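Local coordinates for protein enoyl-CoA hydratase, EchA12_1 (PDB 3QRE) that probably catalyses the hydration of enoyl-CoA thioesters in fatty acid metabolism, as a member of the enoyl-CoA hydratase/isomerase (crotonase) family, at residues G160-A165 against T200-E205; P132-I137 against E227-I232; M128-V133 against S240-K245. One frame throughout, in Å; residues are numbered along the deposited sequence.

In the fold
Along the chain the segments come in the order 128-133, 132-137, 160-165, 200-205, 227-232 and 240-245, so contact 1 falls between the two halves of both other contacts. Contacts 2 and 3 start from the same place, sharing Pro132 and Val133, and end on the consecutive helices 221-235 and 238-249; their centres lie about 13 Å apart and both touch the second subunit. Contact 1, in the smaller sheet, sits with its centre about 20 Å from that of contact 2, yet Ile137 at the end of strand 133-137 packs against Phe163. Strand 133-137 therefore links them: its start packs on helix 221-235 and its end meets the smaller sheet of the crotonase-like fold.

Contact 1. Residues G160-A165 against T200-E205; sequences GAKFAA and TFLAEE
Phe163 lays its CB over one face of the Phe201 ring, 3.5 Å from the ring centroid and 19° off the normal, a CH-pi contact at the middle of a short antiparallel pairing. The two rings themselves are nearly parallel but slid apart, with centroids 5.5 Å from each other, and barely overlap. Phe201 gets there by placing CG between its backbone N and carbonyl carbon (chi1 54°), which turns the ring so that one face meets CB of Phe163. The ring of Phe163 instead runs toward Ala203, its CE2 3.5 Å from Ala203 CA, while the carbonyl O of Phe201 sits at the ring's edge near its plane.

Both phenylalanines belong to one hydrogen-bonded pair. Phe163 N gives a 2.7 Å bond to Phe201 O, nearly in line with the carbonyl, and Phe201 N returns one of 2.9 Å to Phe163 O. Beyond the strand pairing, a weak bond from Ala203 N to Ala161 O ties the first residue of helix 203-208, just past Leu202 at its N-cap, to the residue before strand 162-164.

Lys162, Leu202 and Thr200, on the other face beside the buried Ala164, are exposed. The aliphatic part of the lysine lies beside Leu202, pointing the same way, and its CD meets CG2 of Thr200 at 3.6 Å. The phenylalanine side is buried: Val212 and Cys141 pack on Phe163, and Leu211 and Leu194 on Phe201. Strand 162-164 also bonds to Cys141 and Gly143 along its other edge, leaving strand 200-202 outermost within the chain. The arrangement is an antiparallel edge pairing that leads straight into a helix, in the smaller of the two sheets of the crotonase-like fold.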
ATOM      1  N   GLY A 160     -19.900 -11.073  -4.875  1.00 37.46           N
ATOM      2  CA  GLY A 160     -21.057 -10.426  -4.251  1.00 38.05           C
ATOM      3  C   GLY A 160     -21.041 -10.221  -2.727  1.00 37.54           C
ATOM      4  O   GLY A 160     -21.935  -9.554  -2.187  1.00 38.10           O
ATOM      5  N   ALA A 161     -20.069 -10.797  -2.016  1.00 36.60           N
ATOM      6  CA  ALA A 161     -20.077 -10.727  -0.545  1.00 35.41           C
ATOM      7  C   ALA A 161     -19.911  -9.275  -0.082  1.00 34.98           C
ATOM      8  O   ALA A 161     -19.073  -8.552  -0.612  1.00 34.71           O
ATOM      9  CB  ALA A 161     -19.012 -11.604   0.038  1.00 34.80           C
ATOM     10  N   LYS A 162     -20.744  -8.848   0.869  1.00 34.98           N
ATOM     11  CA  LYS A 162     -20.751  -7.458   1.361  1.00 34.94           C
ATOM     12  C   LYS A 162     -19.801  -7.215   2.534  1.00 32.93           C
ATOM     13  O   LYS A 162     -19.748  -8.010   3.490  1.00 32.28           O
ATOM     14  CB  LYS A 162     -22.156  -7.013   1.784  1.00 36.06           C
ATOM     15  CG  LYS A 162     -23.219  -7.064   0.661  1.00 41.84           C
ATOM     16  CD  LYS A 162     -24.172  -5.869   0.759  1.00 46.91           C
ATOM     17  CE  LYS A 162     -25.048  -5.756  -0.479  1.00 51.01           C
ATOM     18  NZ  LYS A 162     -26.105  -6.816  -0.489  1.00 54.73           N
ATOM     19  N   PHE A 163     -19.075  -6.097   2.458  1.00 31.14           N
ATOM     20  CA  PHE A 163     -18.188  -5.672   3.533  1.00 29.68           C
ATOM     21  C   PHE A 163     -18.594  -4.295   3.986  1.00 29.29           C
ATOM     22  O   PHE A 163     -19.034  -3.479   3.173  1.00 30.52           O
ATOM     23  CB  PHE A 163     -16.737  -5.591   3.040  1.00 28.93           C
ATOM     24  CG  PHE A 163     -16.196  -6.877   2.498  1.00 27.15           C
ATOM     25  CD1 PHE A 163     -15.239  -7.581   3.202  1.00 26.69           C
ATOM     26  CD2 PHE A 163     -16.636  -7.382   1.273  1.00 25.03           C
ATOM     27  CE1 PHE A 163     -14.723  -8.787   2.706  1.00 26.10           C
ATOM     28  CE2 PHE A 163     -16.128  -8.572   0.780  1.00 25.81           C
ATOM     29  CZ  PHE A 163     -15.163  -9.275   1.496  1.00 24.05           C
ATOM     30  N   ALA A 164     -18.443  -4.028   5.276  1.00 28.04           N
ATOM     31  CA  ALA A 164     -18.630  -2.673   5.791  1.00 27.83           C
ATOM     32  C   ALA A 164     -17.833  -2.495   7.062  1.00 27.17           C
ATOM     33  O   ALA A 164     -17.918  -3.322   7.979  1.00 27.79           O
ATOM     34  CB  ALA A 164     -20.097  -2.360   6.040  1.00 26.95           C
ATOM     35  N   ALA A 165     -17.052  -1.423   7.097  1.00 26.70           N
ATOM     36  CA  ALA A 165     -16.305  -1.037   8.288  1.00 26.98           C
ATOM     37  C   ALA A 165     -17.199  -0.168   9.213  1.00 27.70           C
ATOM     38  O   ALA A 165     -16.931   1.017   9.426  1.00 27.64           O
ATOM     39  CB  ALA A 165     -15.005  -0.302   7.889  1.00 25.84           C
ATOM     40  N   THR A 200     -20.805   0.393   2.326  1.00 33.29           N
ATOM     41  CA  THR A 200     -20.811  -1.005   1.941  1.00 33.67           C
ATOM     42  C   THR A 200     -20.003  -1.134   0.662  1.00 33.97           C
ATOM     43  O   THR A 200     -20.159  -0.352  -0.284  1.00 34.49           O
ATOM     44  CB  THR A 200     -22.297  -1.515   1.767  1.00 34.81           C
ATOM     45  OG1 THR A 200     -22.919  -1.679   3.065  1.00 34.44           O
ATOM     46  CG2 THR A 200     -22.356  -2.825   1.042  1.00 34.96           C
ATOM     47  N   PHE A 201     -19.084  -2.083   0.653  1.00 33.88           N
ATOM     48  CA  PHE A 201     -18.359  -2.433  -0.579  1.00 34.42           C
ATOM     49  C   PHE A 201     -18.379  -3.938  -0.757  1.00 34.40           C
ATOM     50  O   PHE A 201     -18.451  -4.704   0.223  1.00 33.80           O
ATOM     51  CB  PHE A 201     -16.923  -1.882  -0.599  1.00 33.64           C
ATOM     52  CG  PHE A 201     -16.109  -2.262   0.599  1.00 33.62           C
ATOM     53  CD1 PHE A 201     -15.121  -3.240   0.499  1.00 33.31           C
ATOM     54  CD2 PHE A 201     -16.332  -1.646   1.834  1.00 31.00           C
ATOM     55  CE1 PHE A 201     -14.348  -3.581   1.617  1.00 35.19           C
ATOM     56  CE2 PHE A 201     -15.589  -1.985   2.944  1.00 31.08           C
ATOM     57  CZ  PHE A 201     -14.590  -2.956   2.846  1.00 32.36           C
ATOM     58  N   LEU A 202     -18.347  -4.350  -2.014  1.00 35.20           N
ATOM     59  CA  LEU A 202     -18.462  -5.759  -2.345  1.00 36.12           C
ATOM     60  C   LEU A 202     -17.064  -6.393  -2.478  1.00 35.41           C
ATOM     61  O   LEU A 202     -16.040  -5.673  -2.540  1.00 34.23           O
ATOM     62  CB  LEU A 202     -19.251  -5.904  -3.645  1.00 37.47           C
ATOM     63  CG  LEU A 202     -20.792  -5.898  -3.656  1.00 41.01           C
ATOM     64  CD1 LEU A 202     -21.432  -5.319  -2.398  1.00 42.04           C
ATOM     65  CD2 LEU A 202     -21.292  -5.142  -4.899  1.00 42.64           C
ATOM     66  N   ALA A 203     -17.042  -7.728  -2.516  1.00 34.60           N
ATOM     67  CA  ALA A 203     -15.813  -8.519  -2.702  1.00 34.24           C
ATOM     68  C   ALA A 203     -14.878  -7.960  -3.778  1.00 34.35           C
ATOM     69  O   ALA A 203     -13.656  -7.951  -3.599  1.00 34.36           O
ATOM     70  CB  ALA A 203     -16.154  -9.993  -3.021  1.00 33.82           C
ATOM     71  N   GLU A 204     -15.447  -7.494  -4.884  1.00 34.10           N
ATOM     72  CA  GLU A 204     -14.641  -7.063  -6.017  1.00 34.94           C
ATOM     73  C   GLU A 204     -13.869  -5.752  -5.714  1.00 33.30           C
ATOM     74  O   GLU A 204     -12.680  -5.635  -6.045  1.00 33.14           O
ATOM     75  CB  GLU A 204     -15.504  -6.979  -7.304  1.00 36.21           C
ATOM     76  CG  GLU A 204     -15.978  -8.393  -7.859  1.00 41.20           C
ATOM     77  CD  GLU A 204     -17.269  -9.068  -7.183  1.00 46.04           C
ATOM     78  OE1 GLU A 204     -17.988  -8.488  -6.305  1.00 41.89           O
ATOM     79  OE2 GLU A 204     -17.551 -10.236  -7.578  1.00 49.38           O
ATOM     80  N   GLU A 205     -14.543  -4.788  -5.085  1.00 31.78           N
ATOM     81  CA  GLU A 205     -13.893  -3.574  -4.622  1.00 31.13           C
ATOM     82  C   GLU A 205     -12.867  -3.926  -3.540  1.00 30.43           C
ATOM     83  O   GLU A 205     -11.732  -3.448  -3.568  1.00 30.57           O
ATOM     84  CB  GLU A 205     -14.901  -2.521  -4.139  1.00 30.34           C
ATOM     85  CG  GLU A 205     -14.257  -1.162  -3.949  1.00 32.36           C
ATOM     86  CD  GLU A 205     -15.184  -0.058  -3.449  1.00 35.93           C
ATOM     87  OE1 GLU A 205     -14.650   1.013  -3.100  1.00 36.66           O
ATOM     88  OE2 GLU A 205     -16.424  -0.230  -3.428  1.00 36.69           O
TER

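Contact 2. Residues P132-I137 against E227-I232; sequences PVIAAI and EYAEDI
Strand-to-helix packing in the core of the crotonase-like fold brings Pro132, just before strand 133-137 of the larger sheet, and Ile134 within it against Tyr228, Ala229 and Ile232 of helix 221-235. The short strand and helix segments run nearly antiparallel, at 169°, with their axes 9.8 Å apart, and no hydrogen bond joins them: the contact is wholly apolar and buried.

Ile134 makes most of the contact from the strand side. Its CG1 lies beside the backbone N (chi1 -43°), which sends the longer branch toward the helix, where CG1 comes 4.3 Å from Ala229 CB. With only a methyl at Ala229, the backbones are closest here, 7.2 Å between the CA atoms of Ile134 and Ala229. Beyond CG1, the terminal CD1 of Ile134 reaches the edge of the Tyr228 ring, 4.2 Å from CE2, and the two side chains cross at about a right angle. One turn along the helix, Ile232 lays its CG2 over a face of the same ring.

Around this core, Phe156 of the neighbouring strand 154-158 meets the tyrosine ring edge-to-face, and Val77 and Val79 of strand 77-82 also touch Ala229. The Tyr228 hydroxyl is hydrogen-bonded to Asp193 of the second subunit, and Leu196 of that subunit packs on Pro132, so the buried cluster extends into the subunit interface. The CD1 methyl of Ile232 bridges the two residues of segment 132-137 that face the helix, 4.3 Å from Ile134 CD1 and 4.0 Å from Pro132 CG.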
ATOM      1  N   PRO A 132      -0.711 -20.368   9.799  1.00 27.99           N
ATOM      2  CA  PRO A 132      -1.488 -19.447   8.981  1.00 27.46           C
ATOM      3  C   PRO A 132      -2.992 -19.678   9.128  1.00 27.91           C
ATOM      4  O   PRO A 132      -3.430 -20.821   9.354  1.00 27.56           O
ATOM      5  CB  PRO A 132      -1.059 -19.791   7.540  1.00 27.53           C
ATOM      6  CG  PRO A 132       0.081 -20.797   7.678  1.00 28.29           C
ATOM      7  CD  PRO A 132      -0.117 -21.450   8.989  1.00 28.63           C
ATOM      8  N   VAL A 133      -3.775 -18.598   8.985  1.00 27.20           N
ATOM      9  CA  VAL A 133      -5.223 -18.700   8.945  1.00 26.47           C
ATOM     10  C   VAL A 133      -5.676 -18.125   7.614  1.00 26.84           C
ATOM     11  O   VAL A 133      -5.306 -16.988   7.249  1.00 26.95           O
ATOM     12  CB  VAL A 133      -5.896 -17.977  10.160  1.00 26.82           C
ATOM     13  CG1 VAL A 133      -7.408 -18.198  10.184  1.00 25.20           C
ATOM     14  CG2 VAL A 133      -5.295 -18.453  11.483  1.00 27.35           C
ATOM     15  N   ILE A 134      -6.445 -18.920   6.878  1.00 27.24           N
ATOM     16  CA  ILE A 134      -7.032 -18.500   5.624  1.00 27.76           C
ATOM     17  C   ILE A 134      -8.524 -18.260   5.869  1.00 28.53           C
ATOM     18  O   ILE A 134      -9.263 -19.195   6.216  1.00 29.44           O
ATOM     19  CB  ILE A 134      -6.863 -19.579   4.513  1.00 28.94           C
ATOM     20  CG1 ILE A 134      -5.453 -20.210   4.489  1.00 28.54           C
ATOM     21  CG2 ILE A 134      -7.250 -19.035   3.141  1.00 30.83           C
ATOM     22  CD1 ILE A 134      -4.269 -19.207   4.550  1.00 27.00           C
ATOM     23  N   ALA A 135      -8.968 -17.015   5.692  1.00 28.29           N
ATOM     24  CA  ALA A 135     -10.382 -16.699   5.736  1.00 28.69           C
ATOM     25  C   ALA A 135     -11.047 -16.937   4.391  1.00 29.65           C
ATOM     26  O   ALA A 135     -10.556 -16.483   3.337  1.00 30.55           O
ATOM     27  CB  ALA A 135     -10.617 -15.248   6.209  1.00 28.92           C
ATOM     28  N   ALA A 136     -12.167 -17.657   4.430  1.00 29.46           N
ATOM     29  CA  ALA A 136     -13.001 -17.846   3.268  1.00 29.41           C
ATOM     30  C   ALA A 136     -14.298 -17.111   3.519  1.00 29.38           C
ATOM     31  O   ALA A 136     -15.170 -17.611   4.208  1.00 30.15           O
ATOM     32  CB  ALA A 136     -13.256 -19.307   3.050  1.00 30.54           C
ATOM     33  N   ILE A 137     -14.416 -15.918   2.947  1.00 29.68           N
ATOM     34  CA  ILE A 137     -15.490 -14.977   3.259  1.00 28.92           C
ATOM     35  C   ILE A 137     -16.681 -15.235   2.351  1.00 30.50           C
ATOM     36  O   ILE A 137     -16.746 -14.738   1.227  1.00 30.61           O
ATOM     37  CB  ILE A 137     -14.986 -13.515   3.171  1.00 27.96           C
ATOM     38  CG1 ILE A 137     -13.696 -13.364   4.023  1.00 27.84           C
ATOM     39  CG2 ILE A 137     -16.057 -12.542   3.650  1.00 24.97           C
ATOM     40  CD1 ILE A 137     -12.944 -12.030   3.887  1.00 22.54           C
ATOM     41  N   GLU A 227      -7.705 -25.726  -1.359  1.00 41.55           N
ATOM     42  CA  GLU A 227      -6.655 -26.044  -2.337  1.00 42.88           C
ATOM     43  C   GLU A 227      -5.404 -25.269  -1.927  1.00 41.67           C
ATOM     44  O   GLU A 227      -4.353 -25.850  -1.653  1.00 41.56           O
ATOM     45  CB  GLU A 227      -7.103 -25.647  -3.754  1.00 43.84           C
ATOM     46  CG  GLU A 227      -6.047 -25.823  -4.864  1.00 47.75           C
ATOM     47  CD  GLU A 227      -6.412 -25.109  -6.191  1.00 51.16           C
ATOM     48  OE1 GLU A 227      -7.220 -24.157  -6.188  1.00 50.95           O
ATOM     49  OE2 GLU A 227      -5.874 -25.502  -7.249  1.00 54.93           O
ATOM     50  N   TYR A 228      -5.566 -23.952  -1.841  1.00 40.91           N
ATOM     51  CA  TYR A 228      -4.513 -23.026  -1.420  1.00 39.56           C
ATOM     52  C   TYR A 228      -3.872 -23.427  -0.094  1.00 38.97           C
ATOM     53  O   TYR A 228      -2.652 -23.463   0.012  1.00 38.36           O
ATOM     54  CB  TYR A 228      -5.070 -21.592  -1.371  1.00 38.25           C
ATOM     55  CG  TYR A 228      -4.030 -20.552  -1.043  1.00 36.33           C
ATOM     56  CD1 TYR A 228      -3.163 -20.086  -2.013  1.00 33.27           C
ATOM     57  CD2 TYR A 228      -3.912 -20.049   0.253  1.00 33.40           C
ATOM     58  CE1 TYR A 228      -2.207 -19.144  -1.713  1.00 34.79           C
ATOM     59  CE2 TYR A 228      -2.977 -19.109   0.563  1.00 33.46           C
ATOM     60  CZ  TYR A 228      -2.118 -18.656  -0.417  1.00 34.08           C
ATOM     61  OH  TYR A 228      -1.169 -17.717  -0.090  1.00 32.83           O
ATOM     62  N   ALA A 229      -4.702 -23.762   0.894  1.00 39.67           N
ATOM     63  CA  ALA A 229      -4.236 -24.187   2.232  1.00 40.19           C
ATOM     64  C   ALA A 229      -3.395 -25.479   2.252  1.00 41.63           C
ATOM     65  O   ALA A 229      -2.370 -25.548   2.937  1.00 42.15           O
ATOM     66  CB  ALA A 229      -5.394 -24.294   3.193  1.00 39.11           C
ATOM     67  N   GLU A 230      -3.824 -26.505   1.529  1.00 43.16           N
ATOM     68  CA  GLU A 230      -3.002 -27.710   1.385  1.00 44.90           C
ATOM     69  C   GLU A 230      -1.785 -27.466   0.491  1.00 44.59           C
ATOM     70  O   GLU A 230      -0.731 -28.055   0.717  1.00 44.83           O
ATOM     71  CB  GLU A 230      -3.843 -28.912   0.921  1.00 46.37           C
ATOM     72  CG  GLU A 230      -4.380 -29.754   2.114  1.00 50.04           C
ATOM     73  CD  GLU A 230      -5.624 -30.563   1.772  1.00 56.24           C
ATOM     74  OE1 GLU A 230      -6.656 -30.451   2.503  1.00 56.07           O
ATOM     75  OE2 GLU A 230      -5.561 -31.319   0.764  1.00 60.11           O
ATOM     76  N   ASP A 231      -1.931 -26.584  -0.503  1.00 44.40           N
ATOM     77  CA  ASP A 231      -0.797 -26.117  -1.307  1.00 44.77           C
ATOM     78  C   ASP A 231       0.317 -25.548  -0.423  1.00 43.99           C
ATOM     79  O   ASP A 231       1.462 -25.997  -0.534  1.00 44.79           O
ATOM     80  CB  ASP A 231      -1.219 -25.077  -2.356  1.00 45.03           C
ATOM     81  CG  ASP A 231      -1.605 -25.701  -3.699  1.00 49.05           C
ATOM     82  OD1 ASP A 231      -1.926 -26.921  -3.774  1.00 51.51           O
ATOM     83  OD2 ASP A 231      -1.587 -24.958  -4.704  1.00 51.75           O
ATOM     84  N   ILE A 232      -0.007 -24.593   0.464  1.00 41.74           N
ATOM     85  CA  ILE A 232       1.019 -24.015   1.345  1.00 40.42           C
ATOM     86  C   ILE A 232       1.544 -25.009   2.382  1.00 40.00           C
ATOM     87  O   ILE A 232       2.730 -24.978   2.740  1.00 39.66           O
ATOM     88  CB  ILE A 232       0.612 -22.616   1.982  1.00 39.74           C
ATOM     89  CG1 ILE A 232      -0.204 -22.777   3.255  1.00 38.59           C
ATOM     90  CG2 ILE A 232      -0.121 -21.724   0.967  1.00 39.26           C
ATOM     91  CD1 ILE A 232      -0.705 -21.447   3.798  1.00 42.26           C
TER

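Contact 3. Residues M128-V133 against S240-K245; sequences MLRKPV and SMAVIK
The backbone of the loop 128-133 comes within 4.4 Å, CA to CA, of helix 238-249 where Arg130 meets Ala242, and the carbonyl O of Arg130 takes a CA-H...O contact of 3.4 Å from Ala242 CA. This is loop-on-helix packing in the crotonase-like fold, at the point where the chain enters strand 133-137 of the larger sheet. CB and CG of Arg130 both touch CB of Ala242, although the side chain sets out away from the helix.

Two helix side chains a turn apart take hold of the loop. Met241, extended beyond CG, crosses the ring of Pro132 at about a right angle and sets its sulfur 3.6 Å from both CG and CD of the proline. Ile232 of helix 221-235 and Leu196 of the second subunit also pack on the methionine side chain.

Lys245 lies against the loop with its methylenes beside the backbone: CD and CE are each 3.6 Å from Leu129 O. A bend at chi3 (84°) then turns the amine toward the loop's carbonyls. Outside the two segments, NZ forms a salt bridge with Asp153 OD2, the oxygen that also accepts a bond from Val133 N; Val126 O is a further acceptor. The aspartate therefore ties the lysine to the first residue of the strand, and the buried positive charge is probably balanced by it. Within the contact, NZ of Lys245 bonds to Lys131 O at 2.9 Å, approaching from above the carbonyl plane, 43° out of it.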
ATOM      1  N   MET A 128      -0.400 -13.733  15.809  1.00 28.64           N
ATOM      2  CA  MET A 128       0.744 -14.188  16.621  1.00 29.41           C
ATOM      3  C   MET A 128       0.815 -15.712  16.715  1.00 29.09           C
ATOM      4  O   MET A 128       1.619 -16.257  17.468  1.00 29.81           O
ATOM      5  CB  MET A 128       0.684 -13.551  18.017  1.00 30.19           C
ATOM      6  CG  MET A 128       0.774 -12.026  17.946  1.00 32.66           C
ATOM      7  SD  MET A 128       0.778 -11.141  19.524  1.00 37.12           S
ATOM      8  CE  MET A 128      -0.864 -11.411  20.191  1.00 36.72           C
ATOM      9  N   LEU A 129      -0.050 -16.395  15.961  1.00 28.22           N
ATOM     10  CA  LEU A 129      -0.035 -17.841  15.913  1.00 28.07           C
ATOM     11  C   LEU A 129       1.184 -18.296  15.118  1.00 28.67           C
ATOM     12  O   LEU A 129       1.679 -17.576  14.243  1.00 27.71           O
ATOM     13  CB  LEU A 129      -1.309 -18.402  15.248  1.00 27.29           C
ATOM     14  CG  LEU A 129      -2.682 -18.159  15.900  1.00 25.74           C
ATOM     15  CD1 LEU A 129      -3.789 -18.770  15.076  1.00 20.21           C
ATOM     16  CD2 LEU A 129      -2.726 -18.652  17.382  1.00 24.81           C
ATOM     17  N   ARG A 130       1.652 -19.497  15.434  1.00 28.88           N
ATOM     18  CA  ARG A 130       2.633 -20.191  14.626  1.00 28.84           C
ATOM     19  C   ARG A 130       2.086 -20.629  13.258  1.00 28.36           C
ATOM     20  O   ARG A 130       2.858 -20.914  12.345  1.00 28.92           O
ATOM     21  CB  ARG A 130       3.136 -21.420  15.398  1.00 29.18           C
ATOM     22  CG  ARG A 130       4.143 -21.105  16.529  1.00 31.38           C
ATOM     23  CD  ARG A 130       4.616 -22.400  17.264  1.00 31.76           C
ATOM     24  NE  ARG A 130       3.564 -22.949  18.123  1.00 34.26           N
ATOM     25  CZ  ARG A 130       2.757 -23.971  17.793  1.00 37.87           C
ATOM     26  NH1 ARG A 130       2.878 -24.593  16.610  1.00 36.25           N
ATOM     27  NH2 ARG A 130       1.830 -24.388  18.655  1.00 36.62           N
ATOM     28  N   LYS A 131       0.768 -20.699  13.113  1.00 27.74           N
ATOM     29  CA  LYS A 131       0.167 -21.282  11.899  1.00 28.09           C
ATOM     30  C   LYS A 131      -0.686 -20.276  11.134  1.00 27.52           C
ATOM     31  O   LYS A 131      -1.342 -19.451  11.744  1.00 27.74           O
ATOM     32  CB  LYS A 131      -0.697 -22.520  12.267  1.00 28.09           C
ATOM     33  CG  LYS A 131       0.102 -23.584  12.996  1.00 28.26           C
ATOM     34  CD  LYS A 131      -0.718 -24.773  13.496  1.00 28.76           C
ATOM     35  CE  LYS A 131       0.288 -25.762  14.145  1.00 29.12           C
ATOM     36  NZ  LYS A 131      -0.289 -27.096  14.550  1.00 30.02           N
ATOM     37  N   PRO A 132      -0.711 -20.368   9.799  1.00 27.99           N
ATOM     38  CA  PRO A 132      -1.488 -19.447   8.981  1.00 27.46           C
ATOM     39  C   PRO A 132      -2.992 -19.678   9.128  1.00 27.91           C
ATOM     40  O   PRO A 132      -3.430 -20.821   9.354  1.00 27.56           O
ATOM     41  CB  PRO A 132      -1.059 -19.791   7.540  1.00 27.53           C
ATOM     42  CG  PRO A 132       0.081 -20.797   7.678  1.00 28.29           C
ATOM     43  CD  PRO A 132      -0.117 -21.450   8.989  1.00 28.63           C
ATOM     44  N   VAL A 133      -3.775 -18.598   8.985  1.00 27.20           N
ATOM     45  CA  VAL A 133      -5.223 -18.700   8.945  1.00 26.47           C
ATOM     46  C   VAL A 133      -5.676 -18.125   7.614  1.00 26.84           C
ATOM     47  O   VAL A 133      -5.306 -16.988   7.249  1.00 26.95           O
ATOM     48  CB  VAL A 133      -5.896 -17.977  10.160  1.00 26.82           C
ATOM     49  CG1 VAL A 133      -7.408 -18.198  10.184  1.00 25.20           C
ATOM     50  CG2 VAL A 133      -5.295 -18.453  11.483  1.00 27.35           C
ATOM     51  N   SER A 240       8.928 -23.090   9.072  1.00 35.93           N
ATOM     52  CA  SER A 240       9.044 -22.051   8.042  1.00 35.04           C
ATOM     53  C   SER A 240       7.846 -21.117   8.032  1.00 33.43           C
ATOM     54  O   SER A 240       8.015 -19.912   7.888  1.00 32.37           O
ATOM     55  CB  SER A 240       9.280 -22.643   6.653  1.00 35.48           C
ATOM     56  OG  SER A 240      10.672 -22.754   6.416  1.00 38.23           O
ATOM     57  N   MET A 241       6.639 -21.671   8.173  1.00 32.44           N
ATOM     58  CA  MET A 241       5.438 -20.834   8.319  1.00 31.37           C
ATOM     59  C   MET A 241       5.535 -19.913   9.558  1.00 31.18           C
ATOM     60  O   MET A 241       5.245 -18.727   9.471  1.00 31.20           O
ATOM     61  CB  MET A 241       4.188 -21.711   8.411  1.00 31.73           C
ATOM     62  CG  MET A 241       3.759 -22.365   7.117  1.00 30.97           C
ATOM     63  SD  MET A 241       2.379 -23.506   7.342  1.00 33.47           S
ATOM     64  CE  MET A 241       2.039 -23.861   5.635  1.00 31.62           C
ATOM     65  N   ALA A 242       5.974 -20.460  10.696  1.00 31.22           N
ATOM     66  CA  ALA A 242       6.049 -19.708  11.962  1.00 31.20           C
ATOM     67  C   ALA A 242       7.003 -18.548  11.821  1.00 31.64           C
ATOM     68  O   ALA A 242       6.738 -17.458  12.325  1.00 31.67           O
ATOM     69  CB  ALA A 242       6.526 -20.607  13.109  1.00 31.31           C
ATOM     70  N   VAL A 243       8.104 -18.810  11.123  1.00 31.84           N
ATOM     71  CA  VAL A 243       9.152 -17.838  10.881  1.00 32.70           C
ATOM     72  C   VAL A 243       8.637 -16.726   9.990  1.00 31.91           C
ATOM     73  O   VAL A 243       8.844 -15.519  10.271  1.00 31.53           O
ATOM     74  CB  VAL A 243      10.376 -18.541  10.226  1.00 34.04           C
ATOM     75  CG1 VAL A 243      11.195 -17.601   9.403  1.00 34.21           C
ATOM     76  CG2 VAL A 243      11.206 -19.175  11.301  1.00 36.09           C
ATOM     77  N   ILE A 244       7.943 -17.133   8.929  1.00 31.03           N
ATOM     78  CA  ILE A 244       7.356 -16.176   8.001  1.00 30.36           C
ATOM     79  C   ILE A 244       6.398 -15.228   8.737  1.00 30.07           C
ATOM     80  O   ILE A 244       6.537 -14.002   8.616  1.00 29.81           O
ATOM     81  CB  ILE A 244       6.697 -16.892   6.790  1.00 30.08           C
ATOM     82  CG1 ILE A 244       7.798 -17.440   5.872  1.00 29.61           C
ATOM     83  CG2 ILE A 244       5.741 -15.950   6.028  1.00 27.62           C
ATOM     84  CD1 ILE A 244       7.344 -18.540   4.918  1.00 26.51           C
ATOM     85  N   LYS A 245       5.454 -15.779   9.512  1.00 29.61           N
ATOM     86  CA  LYS A 245       4.480 -14.910  10.227  1.00 29.65           C
ATOM     87  C   LYS A 245       5.218 -13.957  11.180  1.00 30.15           C
ATOM     88  O   LYS A 245       4.979 -12.762  11.169  1.00 30.19           O
ATOM     89  CB  LYS A 245       3.384 -15.711  10.963  1.00 28.54           C
ATOM     90  CG  LYS A 245       2.236 -16.118  10.065  1.00 29.30           C
ATOM     91  CD  LYS A 245       1.121 -16.881  10.801  1.00 30.69           C
ATOM     92  CE  LYS A 245       0.138 -15.907  11.470  1.00 29.86           C
ATOM     93  NZ  LYS A 245      -1.164 -16.578  11.717  1.00 26.87           N
TER